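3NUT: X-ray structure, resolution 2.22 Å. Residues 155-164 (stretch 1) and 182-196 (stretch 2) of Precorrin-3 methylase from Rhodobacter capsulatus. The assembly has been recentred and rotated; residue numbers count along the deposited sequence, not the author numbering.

Stretch 1, residues 155-164: RLRHAARGDF
Stretch 2, residues 182-196: RVLEILREECEPGRL

Two helices, 182-190 and one covering 155-161, run roughly parallel, their N-to-C directions 33° apart (signed crossing angle -33°) and their axes 9.8 Å apart at closest approach; the contact buries 558 Å², both sides summed. The register is set where Ala160 CA lies 6.1 Å from Glu190 CA. The small methyl of Ala160 suits this close approach: its CB packs 3.6 Å from Glu190 CB, and Ala160 CB lies 4.1 Å from Cys191 SG.

A turn earlier, buried apolar chains fill the surfaces. Leu156 (chi1 -90°, chi2 -22°) points toward the partner, its CD2 3.9 Å from Val183 (t) CG2 and its CB 4.2 Å from Ile186 (m, chi2 -92°) CG2. That Ile186 methyl also packs 3.7 Å from Arg157 CG and lies over one face of its guanidinium, while carboxylates lie at the edge.

The CA-to-CB bond of Arg157 points sideways, but the extended chain (m, t, t, chi4 -84°) carries its guanidinium nearer, bonding Glu189 OE1 through NH2 (2.5 Å) and Glu190 OE2 through NH1 (2.8 Å). Extended Arg161 (m, t, t, chi4 174°) grips Glu190 in a fork, NE to OE1 at 3.0 Å and NH2 to OE2 at 2.9 Å; Glu190 (chi1 -65°, chi2 -91°) thus serves both arginines.

Beyond the helices, Asp163 (t), at positive phi (63/36) in a Schellman motif, places OD1 3.4 Å from Arg195 (t, p, p, chi4 85°) NH2, a purely electrostatic salt bridge.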

# COMPACT_ATOMS: atom_id res chain seq x y z
N ARG A 155 14.56 8.38 10.39
CA ARG A 155 13.83 7.63 9.38
C ARG A 155 14.21 8.15 8.00
O ARG A 155 14.52 7.36 7.11
CB ARG A 155 12.30 7.73 9.58
CG ARG A 155 11.77 7.03 10.83
CD ARG A 155 11.43 5.56 10.59
NE ARG A 155 11.16 4.78 11.81
CZ ARG A 155 10.14 5.01 12.64
NH1 ARG A 155 9.29 6.01 12.40
NH2 ARG A 155 9.97 4.22 13.72
N LEU A 156 14.21 9.47 7.84
CA LEU A 156 14.54 10.06 6.54
C LEU A 156 15.90 9.61 6.04
O LEU A 156 16.01 9.07 4.96
CB LEU A 156 14.50 11.58 6.58
CG LEU A 156 13.23 12.37 6.27
CD1 LEU A 156 12.21 11.59 5.42
CD2 LEU A 156 12.63 12.84 7.55
N ARG A 157 16.94 9.81 6.86
CA ARG A 157 18.32 9.49 6.45
C ARG A 157 18.55 8.01 6.13
O ARG A 157 19.29 7.70 5.18
CB ARG A 157 19.36 9.98 7.48
CG ARG A 157 19.28 11.49 7.73
CD ARG A 157 20.43 11.97 8.61
NE ARG A 157 20.39 13.42 8.76
CZ ARG A 157 20.91 14.27 7.89
NH1 ARG A 157 21.54 13.81 6.82
NH2 ARG A 157 20.80 15.58 8.09
N HIS A 158 17.92 7.12 6.88
CA HIS A 158 18.04 5.70 6.55
C HIS A 158 17.31 5.25 5.27
O HIS A 158 17.74 4.30 4.61
CB HIS A 158 17.64 4.86 7.74
CG HIS A 158 18.69 4.84 8.80
ND1 HIS A 158 19.82 4.07 8.70
CD2 HIS A 158 18.80 5.53 9.96
CE1 HIS A 158 20.58 4.26 9.77
NE2 HIS A 158 19.98 5.15 10.55
N ALA A 159 16.23 5.93 4.92
CA ALA A 159 15.49 5.61 3.71
C ALA A 159 16.33 6.12 2.54
O ALA A 159 16.51 5.44 1.54
CB ALA A 159 14.10 6.27 3.73
N ALA A 160 16.88 7.32 2.73
CA ALA A 160 17.83 7.89 1.80
C ALA A 160 19.01 6.95 1.55
O ALA A 160 19.36 6.70 0.40
CB ALA A 160 18.32 9.25 2.29
N ARG A 161 19.59 6.41 2.62
CA ARG A 161 20.85 5.66 2.50
C ARG A 161 20.65 4.25 1.96
O ARG A 161 21.52 3.74 1.26
CB ARG A 161 21.64 5.65 3.83
CG ARG A 161 22.25 7.00 4.21
CD ARG A 161 22.83 6.99 5.63
NE ARG A 161 23.02 8.35 6.16
CZ ARG A 161 23.40 8.63 7.41
NH1 ARG A 161 23.61 7.66 8.28
NH2 ARG A 161 23.53 9.89 7.81
N GLY A 162 19.51 3.64 2.28
CA GLY A 162 19.16 2.32 1.75
C GLY A 162 18.68 2.44 0.32
O GLY A 162 18.46 1.44 -0.36
N ASP A 163 18.54 3.67 -0.14
CA ASP A 163 18.10 3.96 -1.50
C ASP A 163 16.67 3.45 -1.74
O ASP A 163 16.34 2.97 -2.83
CB ASP A 163 19.07 3.40 -2.56
CG ASP A 163 18.76 3.93 -3.96
OD1 ASP A 163 18.47 5.14 -4.10
OD2 ASP A 163 18.79 3.13 -4.93
N PHE A 164 15.84 3.55 -0.69
CA PHE A 164 14.40 3.33 -0.76
C PHE A 164 13.73 4.49 -1.49
O PHE A 164 14.05 5.66 -1.24
CB PHE A 164 13.82 3.30 0.65
CG PHE A 164 14.06 2.03 1.40
CD1 PHE A 164 13.21 0.95 1.24
CD2 PHE A 164 15.12 1.92 2.27
CE1 PHE A 164 13.42 -0.24 1.94
CE2 PHE A 164 15.34 0.73 2.97
CZ PHE A 164 14.49 -0.35 2.80
N ARG A 182 12.53 21.38 6.61
CA ARG A 182 13.62 20.55 7.15
C ARG A 182 13.79 19.27 6.34
O ARG A 182 14.91 18.92 5.95
CB ARG A 182 13.41 20.19 8.63
CG ARG A 182 13.13 21.34 9.60
CD ARG A 182 14.37 21.80 10.39
NE ARG A 182 14.79 20.95 11.53
CZ ARG A 182 14.26 20.98 12.76
NH1 ARG A 182 13.25 21.80 13.03
NH2 ARG A 182 14.72 20.19 13.72
N VAL A 183 12.68 18.57 6.06
CA VAL A 183 12.70 17.32 5.29
C VAL A 183 13.36 17.43 3.92
O VAL A 183 14.14 16.55 3.54
CB VAL A 183 11.27 16.68 5.17
CG1 VAL A 183 11.23 15.60 4.10
CG2 VAL A 183 10.80 16.13 6.52
N LEU A 184 13.06 18.49 3.17
CA LEU A 184 13.74 18.77 1.90
C LEU A 184 15.25 19.01 2.07
O LEU A 184 16.06 18.62 1.22
CB LEU A 184 13.10 19.97 1.19
CG LEU A 184 11.68 19.77 0.65
CD1 LEU A 184 11.08 21.09 0.25
CD2 LEU A 184 11.68 18.80 -0.54
N GLU A 185 15.61 19.68 3.17
CA GLU A 185 17.01 19.97 3.49
C GLU A 185 17.72 18.65 3.72
O GLU A 185 18.75 18.39 3.09
CB GLU A 185 17.12 20.89 4.73
CG GLU A 185 18.52 21.52 4.95
CD GLU A 185 18.74 22.04 6.38
OE1 GLU A 185 19.12 23.22 6.53
OE2 GLU A 185 18.53 21.27 7.36
N ILE A 186 17.16 17.81 4.60
CA ILE A 186 17.71 16.48 4.82
C ILE A 186 17.87 15.74 3.48
O ILE A 186 18.86 15.05 3.25
CB ILE A 186 16.82 15.61 5.74
CG1 ILE A 186 16.24 16.41 6.92
CG2 ILE A 186 17.59 14.36 6.21
CD1 ILE A 186 17.06 16.41 8.18
N LEU A 187 16.88 15.89 2.60
CA LEU A 187 16.87 15.16 1.34
C LEU A 187 17.98 15.64 0.42
O LEU A 187 18.74 14.83 -0.12
CB LEU A 187 15.51 15.25 0.66
CG LEU A 187 14.42 14.24 1.05
CD1 LEU A 187 13.23 14.42 0.12
CD2 LEU A 187 14.93 12.80 1.00
N ARG A 188 18.07 16.96 0.24
CA ARG A 188 19.24 17.54 -0.41
C ARG A 188 20.55 17.05 0.26
O ARG A 188 21.50 16.71 -0.44
CB ARG A 188 19.16 19.06 -0.44
CG ARG A 188 18.04 19.56 -1.35
CD ARG A 188 17.98 21.07 -1.39
NE ARG A 188 17.91 21.67 -0.05
CZ ARG A 188 16.91 22.43 0.40
NH1 ARG A 188 15.86 22.70 -0.37
NH2 ARG A 188 16.98 22.92 1.63
N GLU A 189 20.57 16.95 1.59
CA GLU A 189 21.77 16.47 2.28
C GLU A 189 22.18 15.08 1.85
O GLU A 189 23.35 14.85 1.57
CB GLU A 189 21.64 16.56 3.80
CG GLU A 189 21.85 17.99 4.32
CD GLU A 189 21.93 18.10 5.83
OE1 GLU A 189 22.13 17.07 6.51
OE2 GLU A 189 21.80 19.23 6.35
N GLU A 190 21.22 14.17 1.74
CA GLU A 190 21.53 12.74 1.57
C GLU A 190 21.40 12.18 0.15
O GLU A 190 21.76 11.04 -0.10
CB GLU A 190 20.68 11.92 2.54
CG GLU A 190 21.00 12.15 4.00
CD GLU A 190 22.04 11.20 4.54
OE1 GLU A 190 22.34 10.18 3.89
OE2 GLU A 190 22.57 11.47 5.64
N CYS A 191 20.89 13.00 -0.78
CA CYS A 191 20.57 12.53 -2.13
C CYS A 191 21.17 13.39 -3.23
O CYS A 191 21.46 14.57 -3.02
CB CYS A 191 19.04 12.50 -2.32
SG CYS A 191 18.11 11.46 -1.16
N GLU A 192 21.33 12.80 -4.41
CA GLU A 192 21.78 13.52 -5.60
C GLU A 192 20.73 14.55 -6.04
O GLU A 192 19.53 14.24 -6.03
CB GLU A 192 22.07 12.54 -6.74
CG GLU A 192 20.83 11.95 -7.42
CD GLU A 192 20.16 10.83 -6.62
OE1 GLU A 192 20.77 10.31 -5.65
OE2 GLU A 192 19.02 10.46 -6.98
N PRO A 193 21.17 15.76 -6.44
CA PRO A 193 20.30 16.88 -6.88
C PRO A 193 19.19 16.54 -7.89
O PRO A 193 18.09 17.11 -7.80
CB PRO A 193 21.29 17.85 -7.53
CG PRO A 193 22.56 17.62 -6.77
CD PRO A 193 22.58 16.17 -6.36
N GLY A 194 19.47 15.66 -8.85
CA GLY A 194 18.49 15.26 -9.87
C GLY A 194 17.48 14.19 -9.45
O GLY A 194 16.83 13.57 -10.31
N ARG A 195 17.34 13.97 -8.14
CA ARG A 195 16.41 12.99 -7.57
C ARG A 195 14.98 13.45 -7.77
O ARG A 195 14.57 14.48 -7.22
CB ARG A 195 16.69 12.80 -6.07
CG ARG A 195 15.66 11.95 -5.32
CD ARG A 195 15.68 10.51 -5.75
NE ARG A 195 16.85 9.77 -5.27
CZ ARG A 195 16.96 9.18 -4.08
NH1 ARG A 195 15.99 9.27 -3.19
NH2 ARG A 195 18.07 8.52 -3.76
N LEU A 196 14.22 12.70 -8.56
CA LEU A 196 12.86 13.06 -8.89
C LEU A 196 11.94 13.10 -7.65
O LEU A 196 11.92 12.18 -6.85
CB LEU A 196 12.31 12.09 -9.93
CG LEU A 196 12.28 12.38 -11.44
CD1 LEU A 196 13.28 13.43 -11.96
CD2 LEU A 196 12.42 11.07 -12.22